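Local coordinates for protein short afifavidin (Afifella pfennigii, PDB 6HDT) that binds biotin and 2-iminobiotin in strong non-covalent complexes as a dimeric member of the avidin family, though its exact biological role is still obscure, at residues G71-W76 / V86-G91; S22-D27 / T124-N129. All coordinates share one frame; numbering follows the deposited sequence. Where two conformers were deposited one is given.

Interaction 1 (G71-W76 / V86-G91); sequences GFTVAW and VTSWTG. With BTN (biotin), chain E.
The indole of Trp89 lies between Phe72 and Thr87: CE2 of Phe72 approaches its rim, and CG2 of Thr87 lies over the opposite face, also near the rim. The two aromatic residues belong to neighbouring strands of the antiparallel hairpin 69-77/82-96, part of the eight-stranded avidin barrel. The Phe72 ring and the five-membered ring of Trp89 lie 20° apart in plane but are slid so far past each other that they barely overlap. Phe72 CE2 and Trp89 CE3 approach to 3.3 Å, while Trp89 CB lies over the face of the Phe72 ring in a CH-pi contact, 3.9 Å from the ring centroid. Phe72 reaches this place because its CG stands between the backbone N and the carbonyl carbon (chi1 54°), which brings the ring across to the neighbouring strand.

Trp76 illustrates how a pocket wall is fixed from several sides. Biotin C9 lies over the centre of one face of its indole, and CG1 of Val74 over the centre of the other; at the edge, NE1 donates a nearly straight in-plane hydrogen bond to Thr87 OG1, 3.0 Å long, which helps to fix the rotation of the ring. That same hydroxyl oxygen is 3.3 Å from biotin S1, so one threonine both helps to orient a wall and touches the ligand's sulphur. Trp89 CZ2 also packs on S1, at 3.6 Å, and its NE1 is bonded to Asp123, itself a partner of biotin.

Paired backbone bonds between Phe72 and Trp89 and between Val74 and Thr87 hold the strands in register. The second subunit packs against the face carrying Thr73, Val86 and Ser88, and here Thr73 CG2 presses tightly on Val86 CG1, 3.4 Å away.

Interaction 2 (S22-D27 / T124-N129); sequences SWVNQD and TFTLVN
Leu127 forms the bump over the indole of Trp23: its CD1 sits over one face of the six-membered ring, 3.9 Å from the centroid and only 12° off the normal. Here the first and last strands of the avidin beta-barrel meet antiparallel, closing the sheet. With CG anti to the backbone N (chi1 -180°), Leu127 carries CD1 across the six-membered ring, and its CB packs at 3.7 Å on Trp23 CZ3. Trp23 NE1 is bonded to Ser21, while Val100 and Ile102 of strand 99-110 add to the packing round the ring. An alanine in place of Trp23 would probably open a gap beneath Leu127 and leave the Ser21 hydroxyl without its indole mate.

At the biotin end the Phe125 ring is the surface against which Asn25 fits, CB resting over its face. The Asn25 amide is turned by 41° from that ring; its ND2 binds the biotin oxygen O3, and its OD1 accepts from Asp27 N in an Asx turn.

On the more open face CG1 of Val24 is the bump, lying beside Thr126 OG1 and reaching Val128 CG2 at 4.3 Å. Val128 N donates to Ser22 O, and a water bridges Ser22 N and Val128 O. Farther along, the bent side chain of Gln26 folds back, its NE2 held by Asp123, and its OE1 accepts from Thr124 N at 2.9 Å.

Overall arrangement
From the N terminus, the helix 7-14 leads into strand 20-24, whose residues enter interaction 2 first, but that contact is completed only when the chain returns as strand 117-127, after six intervening strands. Interaction 1 is nested inside this long loop: it is a local hairpin, closed after a short connection between strands 69-77 and 82-96. The two contacts thus show two ways of building one barrel, by joining neighbours in sequence and by sealing the first strand to the last. Their centres lie about 16 Å apart, yet they touch where Phe125 CZ packs on Trp89 NE1, 3.8 Å away, and both contribute residues to the biotin pocket.

Interaction 1 (G71-W76 / V86-G91)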
ATOM      1  N   GLY A  71       0.921  -4.792   3.703  1.00 15.32           N
ATOM      2  CA  GLY A  71       1.009  -3.975   2.490  1.00 15.78           C
ATOM      3  C   GLY A  71       1.541  -2.620   2.870  1.00 16.52           C
ATOM      4  O   GLY A  71       1.197  -2.095   3.935  1.00 14.65           O
ATOM      5  N   PHE A  72       2.383  -2.055   2.005  1.00 14.26           N
ATOM      6  CA  PHE A  72       2.950  -0.752   2.292  1.00 15.72           C
ATOM      7  C   PHE A  72       3.348  -0.020   1.034  1.00 15.46           C
ATOM      8  O   PHE A  72       3.626  -0.613  -0.002  1.00 14.48           O
ATOM      9  CB  PHE A  72       4.136  -0.816   3.254  1.00 17.47           C
ATOM     10  CG  PHE A  72       5.237  -1.751   2.822  1.00 16.20           C
ATOM     11  CD1 PHE A  72       5.245  -3.081   3.218  1.00 18.06           C
ATOM     12  CD2 PHE A  72       6.297  -1.288   2.075  1.00 15.84           C
ATOM     13  CE1 PHE A  72       6.263  -3.926   2.824  1.00 18.48           C
ATOM     14  CE2 PHE A  72       7.316  -2.126   1.665  1.00 15.82           C
ATOM     15  CZ  PHE A  72       7.309  -3.464   2.060  1.00 17.98           C
ATOM     16  N   THR A  73       3.339   1.302   1.158  1.00 15.57           N
ATOM     17  CA  THR A  73       3.597   2.185   0.023  1.00 16.19           C
ATOM     18  C   THR A  73       4.748   3.131   0.303  1.00 15.37           C
ATOM     19  O   THR A  73       4.905   3.570   1.430  1.00 15.87           O
ATOM     20  CB  THR A  73       2.338   2.984  -0.305  1.00 15.25           C
ATOM     21  OG1 THR A  73       1.308   2.078  -0.666  1.00 17.65           O
ATOM     22  CG2 THR A  73       2.555   3.968  -1.448  1.00 16.57           C
ATOM     23  N   VAL A  74       5.536   3.439  -0.729  1.00 17.15           N
ATOM     24  CA  VAL A  74       6.591   4.451  -0.680  1.00 16.72           C
ATOM     25  C   VAL A  74       6.384   5.405  -1.878  1.00 15.88           C
ATOM     26  O   VAL A  74       6.328   4.988  -3.043  1.00 16.36           O
ATOM     27  CB  VAL A  74       7.993   3.838  -0.788  1.00 17.19           C
ATOM     28  CG1 VAL A  74       9.050   4.922  -0.997  1.00 17.11           C
ATOM     29  CG2 VAL A  74       8.310   2.985   0.417  1.00 17.79           C
ATOM     30  N   ALA A  75       6.263   6.679  -1.563  1.00 15.35           N
ATOM     31  CA  ALA A  75       6.251   7.720  -2.584  1.00 18.32           C
ATOM     32  C   ALA A  75       7.690   8.245  -2.772  1.00 21.10           C
ATOM     33  O   ALA A  75       8.336   8.647  -1.788  1.00 22.01           O
ATOM     34  CB  ALA A  75       5.334   8.826  -2.128  1.00 18.51           C
ATOM     35  N   TRP A  76       8.202   8.245  -4.008  1.00 16.24           N
ATOM     36  CA  TRP A  76       9.632   8.501  -4.226  1.00 20.20           C
ATOM     37  C   TRP A  76       9.937   9.997  -4.286  1.00 21.16           C
ATOM     38  O   TRP A  76      10.348  10.511  -5.318  1.00 22.64           O
ATOM     39  CB  TRP A  76      10.139   7.726  -5.448  1.00 19.61           C
ATOM     40  CG  TRP A  76       9.970   6.247  -5.229  1.00 18.03           C
ATOM     41  CD1 TRP A  76       9.011   5.450  -5.740  1.00 15.68           C
ATOM     42  CD2 TRP A  76      10.772   5.420  -4.373  1.00 17.12           C
ATOM     43  NE1 TRP A  76       9.148   4.128  -5.245  1.00 16.70           N
ATOM     44  CE2 TRP A  76      10.246   4.100  -4.436  1.00 15.96           C
ATOM     45  CE3 TRP A  76      11.930   5.649  -3.618  1.00 17.10           C
ATOM     46  CZ2 TRP A  76      10.804   3.048  -3.722  1.00 19.52           C
ATOM     47  CZ3 TRP A  76      12.462   4.597  -2.896  1.00 18.69           C
ATOM     48  CH2 TRP A  76      11.919   3.317  -2.987  1.00 20.72           C
ATOM     49  N   VAL A  86       5.444   6.093  -7.381  1.00 16.28           N
ATOM     50  CA  VAL A  86       5.005   5.504  -6.125  1.00 15.87           C
ATOM     51  C   VAL A  86       5.026   3.993  -6.280  1.00 15.16           C
ATOM     52  O   VAL A  86       4.521   3.488  -7.261  1.00 15.37           O
ATOM     53  CB  VAL A  86       3.557   5.919  -5.784  1.00 14.89           C
ATOM     54  CG1 VAL A  86       3.059   5.200  -4.541  1.00 16.32           C
ATOM     55  CG2 VAL A  86       3.441   7.418  -5.642  1.00 17.82           C
ATOM     56  N   THR A  87       5.531   3.284  -5.268  1.00 15.41           N
ATOM     57  CA  THR A  87       5.453   1.788  -5.231  1.00 14.35           C
ATOM     58  C   THR A  87       4.614   1.309  -4.047  1.00 13.68           C
ATOM     59  O   THR A  87       4.636   1.893  -2.972  1.00 13.70           O
ATOM     60  CB  THR A  87       6.874   1.183  -5.101  1.00 15.09           C
ATOM     61  OG1 THR A  87       7.733   1.683  -6.124  1.00 17.34           O
ATOM     62  CG2 THR A  87       6.903  -0.332  -5.136  1.00 16.72           C
ATOM     63  N   SER A  88       3.870   0.217  -4.247  1.00 17.03           N
ATOM     64  CA  SER A  88       3.279  -0.509  -3.124  1.00 12.65           C
ATOM     65  C   SER A  88       3.714  -1.949  -3.185  1.00 12.85           C
ATOM     66  O   SER A  88       3.728  -2.547  -4.226  1.00 13.60           O
ATOM     67  CB  SER A  88       1.760  -0.436  -3.113  1.00 14.51           C
ATOM     68  OG  SER A  88       1.281   0.948  -3.201  1.00 15.73           O
ATOM     69  N   TRP A  89       3.975  -2.518  -2.011  1.00 15.20           N
ATOM     70  CA  TRP A  89       4.309  -3.911  -1.903  1.00 15.84           C
ATOM     71  C   TRP A  89       3.194  -4.579  -1.134  1.00 16.91           C
ATOM     72  O   TRP A  89       2.623  -3.971  -0.235  1.00 16.28           O
ATOM     73  CB  TRP A  89       5.581  -4.083  -1.076  1.00 17.98           C
ATOM     74  CG  TRP A  89       6.872  -3.695  -1.684  1.00 17.42           C
ATOM     75  CD1 TRP A  89       7.823  -4.526  -2.187  1.00 18.70           C
ATOM     76  CD2 TRP A  89       7.391  -2.375  -1.791  1.00 18.11           C
ATOM     77  NE1 TRP A  89       8.895  -3.807  -2.624  1.00 20.28           N
ATOM     78  CE2 TRP A  89       8.660  -2.478  -2.391  1.00 18.02           C
ATOM     79  CE3 TRP A  89       6.910  -1.111  -1.429  1.00 17.77           C
ATOM     80  CZ2 TRP A  89       9.463  -1.372  -2.621  1.00 17.25           C
ATOM     81  CZ3 TRP A  89       7.716   0.003  -1.685  1.00 16.38           C
ATOM     82  CH2 TRP A  89       8.959  -0.133  -2.273  1.00 15.60           C
ATOM     83  N   THR A  90       2.938  -5.859  -1.412  1.00 20.64           N
ATOM     84  CA  THR A  90       1.958  -6.611  -0.633  1.00 15.68           C
ATOM     85  C   THR A  90       2.439  -8.037  -0.521  1.00 12.97           C
ATOM     86  O   THR A  90       2.970  -8.575  -1.463  1.00 14.49           O
ATOM     87  CB  THR A  90       0.551  -6.575  -1.266  1.00 15.30           C
ATOM     88  OG1 THR A  90       0.286  -5.262  -1.810  1.00 17.65           O
ATOM     89  CG2 THR A  90      -0.536  -6.964  -0.238  1.00 17.28           C
ATOM     90  N   GLY A  91       2.292  -8.629   0.648  1.00 12.45           N
ATOM     91  CA  GLY A  91       2.881  -9.954   0.826  1.00 12.37           C
ATOM     92  C   GLY A  91       2.613 -10.536   2.182  1.00 12.24           C
ATOM     93  O   GLY A  91       1.763 -10.094   2.922  1.00 13.19           O
TER
HETATM   94  C11 BTN E 201      11.952   5.026  -9.264  1.00 23.01           C
HETATM   95  O11 BTN E 201      10.942   5.472  -9.841  1.00 25.42           O
HETATM   96  O12 BTN E 201      12.920   4.543  -9.899  1.00 20.06           O
HETATM   97  C10 BTN E 201      11.964   5.071  -7.746  1.00 21.42           C
HETATM   98  C9  BTN E 201      12.718   3.899  -7.121  1.00 21.76           C
HETATM   99  C8  BTN E 201      11.975   2.571  -7.289  1.00 20.34           C
HETATM  100  C7  BTN E 201      12.745   1.361  -6.764  1.00 21.27           C
HETATM  101  C2  BTN E 201      11.912   0.099  -6.965  1.00 18.21           C
HETATM  102  S1  BTN E 201      10.547  -0.101  -5.834  1.00 17.34           S
HETATM  103  C6  BTN E 201      10.356  -1.803  -6.279  1.00 16.12           C
HETATM  104  C5  BTN E 201      11.768  -2.328  -6.468  1.00 16.64           C
HETATM  105  N1  BTN E 201      12.332  -2.846  -5.254  1.00 17.97           N
HETATM  106  C3  BTN E 201      13.378  -2.179  -4.770  1.00 15.79           C
HETATM  107  O3  BTN E 201      14.008  -2.504  -3.748  1.00 17.87           O
HETATM  108  N2  BTN E 201      13.614  -1.124  -5.592  1.00 16.19           N
HETATM  109  C4  BTN E 201      12.735  -1.170  -6.750  1.00 15.39           C

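Interaction 2 (S22-D27 / T124-N129)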
ATOM      1  N   SER A  22      14.386  -4.798  10.928  1.00 18.60           N
ATOM      2  CA  SER A  22      15.052  -4.374   9.707  0.50 19.02           C
ATOM      3  C   SER A  22      15.251  -5.525   8.737  1.00 18.35           C
ATOM      4  O   SER A  22      15.428  -6.702   9.109  1.00 21.16           O
ATOM      5  CB  SER A  22      16.348  -3.590   9.968  0.50 21.27           C
ATOM      6  OG  SER A  22      17.326  -4.382  10.597  0.50 26.95           O
ATOM      7  N   TRP A  23      15.170  -5.156   7.477  1.00 17.70           N
ATOM      8  CA  TRP A  23      15.031  -6.075   6.384  1.00 18.11           C
ATOM      9  C   TRP A  23      15.902  -5.673   5.204  1.00 17.98           C
ATOM     10  O   TRP A  23      16.177  -4.488   5.010  1.00 21.27           O
ATOM     11  CB  TRP A  23      13.558  -6.096   5.924  1.00 18.15           C
ATOM     12  CG  TRP A  23      12.580  -6.313   7.022  1.00 18.61           C
ATOM     13  CD1 TRP A  23      12.102  -5.373   7.865  1.00 20.19           C
ATOM     14  CD2 TRP A  23      11.992  -7.571   7.434  1.00 17.32           C
ATOM     15  NE1 TRP A  23      11.229  -5.943   8.760  1.00 20.93           N
ATOM     16  CE2 TRP A  23      11.148  -7.292   8.521  1.00 18.89           C
ATOM     17  CE3 TRP A  23      12.079  -8.888   6.969  1.00 18.00           C
ATOM     18  CZ2 TRP A  23      10.412  -8.285   9.181  1.00 21.45           C
ATOM     19  CZ3 TRP A  23      11.339  -9.879   7.633  1.00 19.83           C
ATOM     20  CH2 TRP A  23      10.523  -9.569   8.713  1.00 19.79           C
ATOM     21  N   VAL A  24      16.242  -6.677   4.397  1.00 19.15           N
ATOM     22  CA  VAL A  24      16.967  -6.549   3.143  1.00 19.21           C
ATOM     23  C   VAL A  24      16.307  -7.420   2.060  1.00 20.04           C
ATOM     24  O   VAL A  24      15.858  -8.551   2.299  1.00 20.02           O
ATOM     25  CB  VAL A  24      18.469  -6.869   3.288  1.00 19.13           C
ATOM     26  CG1 VAL A  24      18.711  -8.350   3.540  1.00 20.67           C
ATOM     27  CG2 VAL A  24      19.234  -6.461   2.055  1.00 23.31           C
ATOM     28  N   ASN A  25      16.177  -6.868   0.859  1.00 21.83           N
ATOM     29  CA  ASN A  25      15.676  -7.687  -0.236  1.00 20.72           C
ATOM     30  C   ASN A  25      16.817  -8.244  -1.095  1.00 19.94           C
ATOM     31  O   ASN A  25      17.988  -8.055  -0.774  1.00 27.24           O
ATOM     32  CB  ASN A  25      14.567  -6.987  -1.025  1.00 19.79           C
ATOM     33  CG  ASN A  25      15.090  -5.952  -1.981  1.00 19.67           C
ATOM     34  OD1 ASN A  25      16.267  -5.920  -2.282  1.00 20.65           O
ATOM     35  ND2 ASN A  25      14.202  -5.104  -2.476  1.00 21.38           N
ATOM     36  N   GLN A  26      16.456  -8.967  -2.154  1.00 20.83           N
ATOM     37  CA  GLN A  26      17.413  -9.715  -2.982  1.00 23.76           C
ATOM     38  C   GLN A  26      18.347  -8.783  -3.774  1.00 21.86           C
ATOM     39  O   GLN A  26      19.420  -9.188  -4.208  1.00 25.83           O
ATOM     40  CB  GLN A  26      16.668 -10.674  -3.944  1.00 24.53           C
ATOM     41  CG  GLN A  26      15.893 -10.003  -5.087  1.00 22.68           C
ATOM     42  CD  GLN A  26      14.663  -9.208  -4.641  1.00 22.51           C
ATOM     43  OE1 GLN A  26      14.023  -9.522  -3.636  1.00 19.34           O
ATOM     44  NE2 GLN A  26      14.328  -8.169  -5.396  1.00 28.48           N
ATOM     45  N   ASP A  27      17.923  -7.538  -3.969  1.00 22.70           N
ATOM     46  CA  ASP A  27      18.766  -6.559  -4.603  1.00 21.51           C
ATOM     47  C   ASP A  27      19.502  -5.670  -3.615  1.00 22.42           C
ATOM     48  O   ASP A  27      20.139  -4.713  -4.026  1.00 27.83           O
ATOM     49  CB  ASP A  27      17.944  -5.692  -5.550  1.00 24.63           C
ATOM     50  CG  ASP A  27      17.450  -6.473  -6.752  1.00 31.13           C
ATOM     51  OD1 ASP A  27      18.287  -7.130  -7.410  1.00 39.77           O
ATOM     52  OD2 ASP A  27      16.235  -6.438  -7.025  1.00 39.55           O
ATOM     53  N   THR A 124      11.645 -10.344  -2.227  1.00 20.24           N
ATOM     54  CA  THR A 124      11.692 -11.185  -1.039  1.00 16.96           C
ATOM     55  C   THR A 124      12.647 -10.540  -0.036  1.00 18.36           C
ATOM     56  O   THR A 124      13.845 -10.322  -0.328  1.00 19.34           O
ATOM     57  CB  THR A 124      12.181 -12.594  -1.372  1.00 20.05           C
ATOM     58  OG1 THR A 124      11.300 -13.148  -2.350  1.00 27.59           O
ATOM     59  CG2 THR A 124      12.148 -13.479  -0.129  1.00 21.17           C
ATOM     60  N   PHE A 125      12.107 -10.256   1.151  1.00 19.68           N
ATOM     61  CA  PHE A 125      12.827  -9.581   2.187  1.00 17.11           C
ATOM     62  C   PHE A 125      13.235 -10.590   3.223  1.00 20.15           C
ATOM     63  O   PHE A 125      12.489 -11.540   3.497  1.00 19.85           O
ATOM     64  CB  PHE A 125      11.973  -8.505   2.806  1.00 16.04           C
ATOM     65  CG  PHE A 125      11.631  -7.378   1.862  1.00 16.71           C
ATOM     66  CD1 PHE A 125      10.500  -7.444   1.098  1.00 16.59           C
ATOM     67  CD2 PHE A 125      12.454  -6.280   1.757  1.00 19.37           C
ATOM     68  CE1 PHE A 125      10.157  -6.381   0.229  1.00 16.58           C
ATOM     69  CE2 PHE A 125      12.140  -5.240   0.894  1.00 17.59           C
ATOM     70  CZ  PHE A 125      10.999  -5.308   0.127  1.00 17.39           C
ATOM     71  N   THR A 126      14.439 -10.427   3.755  1.00 18.55           N
ATOM     72  CA  THR A 126      14.853 -11.269   4.892  1.00 22.39           C
ATOM     73  C   THR A 126      15.169 -10.425   6.121  1.00 18.89           C
ATOM     74  O   THR A 126      15.741  -9.307   6.021  1.00 26.61           O
ATOM     75  CB  THR A 126      16.039 -12.175   4.518  1.00 30.81           C
ATOM     76  OG1 THR A 126      17.180 -11.377   4.211  1.00 39.55           O
ATOM     77  CG2 THR A 126      15.705 -13.039   3.297  1.00 21.97           C
ATOM     78  N   LEU A 127      14.807 -10.969   7.288  1.00 21.99           N
ATOM     79  CA  LEU A 127      14.966 -10.266   8.538  1.00 21.62           C
ATOM     80  C   LEU A 127      16.436 -10.211   8.876  1.00 24.67           C
ATOM     81  O   LEU A 127      17.097 -11.239   8.931  1.00 29.76           O
ATOM     82  CB  LEU A 127      14.224 -10.993   9.669  1.00 26.23           C
ATOM     83  CG  LEU A 127      14.318 -10.343  11.042  1.00 23.18           C
ATOM     84  CD1 LEU A 127      13.659  -8.959  11.050  1.00 21.39           C
ATOM     85  CD2 LEU A 127      13.708 -11.277  12.088  1.00 26.21           C
ATOM     86  N   VAL A 128      16.925  -9.011   9.148  1.00 27.04           N
ATOM     87  CA  VAL A 128      18.304  -8.776   9.544  1.00 32.45           C
ATOM     88  C   VAL A 128      18.361  -8.936  11.048  1.00 44.41           C
ATOM     89  O   VAL A 128      17.772  -8.135  11.769  1.00 45.25           O
ATOM     90  CB  VAL A 128      18.720  -7.336   9.191  1.00 42.66           C
ATOM     91  CG1 VAL A 128      20.123  -7.031   9.710  1.00 49.57           C
ATOM     92  CG2 VAL A 128      18.623  -7.120   7.695  1.00 44.93           C
ATOM     93  N   ASN A 129      19.048  -9.981  11.508  1.00 50.30           N
ATOM     94  CA  ASN A 129      19.226 -10.242  12.936  1.00 52.41           C
ATOM     95  C   ASN A 129      20.385  -9.435  13.486  1.00 61.17           C
ATOM     96  O   ASN A 129      20.298  -8.889  14.590  1.00 77.25           O
ATOM     97  CB  ASN A 129      19.460 -11.733  13.175  1.00 52.25           C
ATOM     98  CG  ASN A 129      18.258 -12.573  12.782  1.00 60.84           C
ATOM     99  OD1 ASN A 129      17.187 -12.453  13.381  1.00 65.93           O
ATOM    100  ND2 ASN A 129      18.419 -13.415  11.763  1.00 59.72           N
TER
HETATM  101  O   HOH W   1      15.622  -6.697  12.493  1.00 30.02           O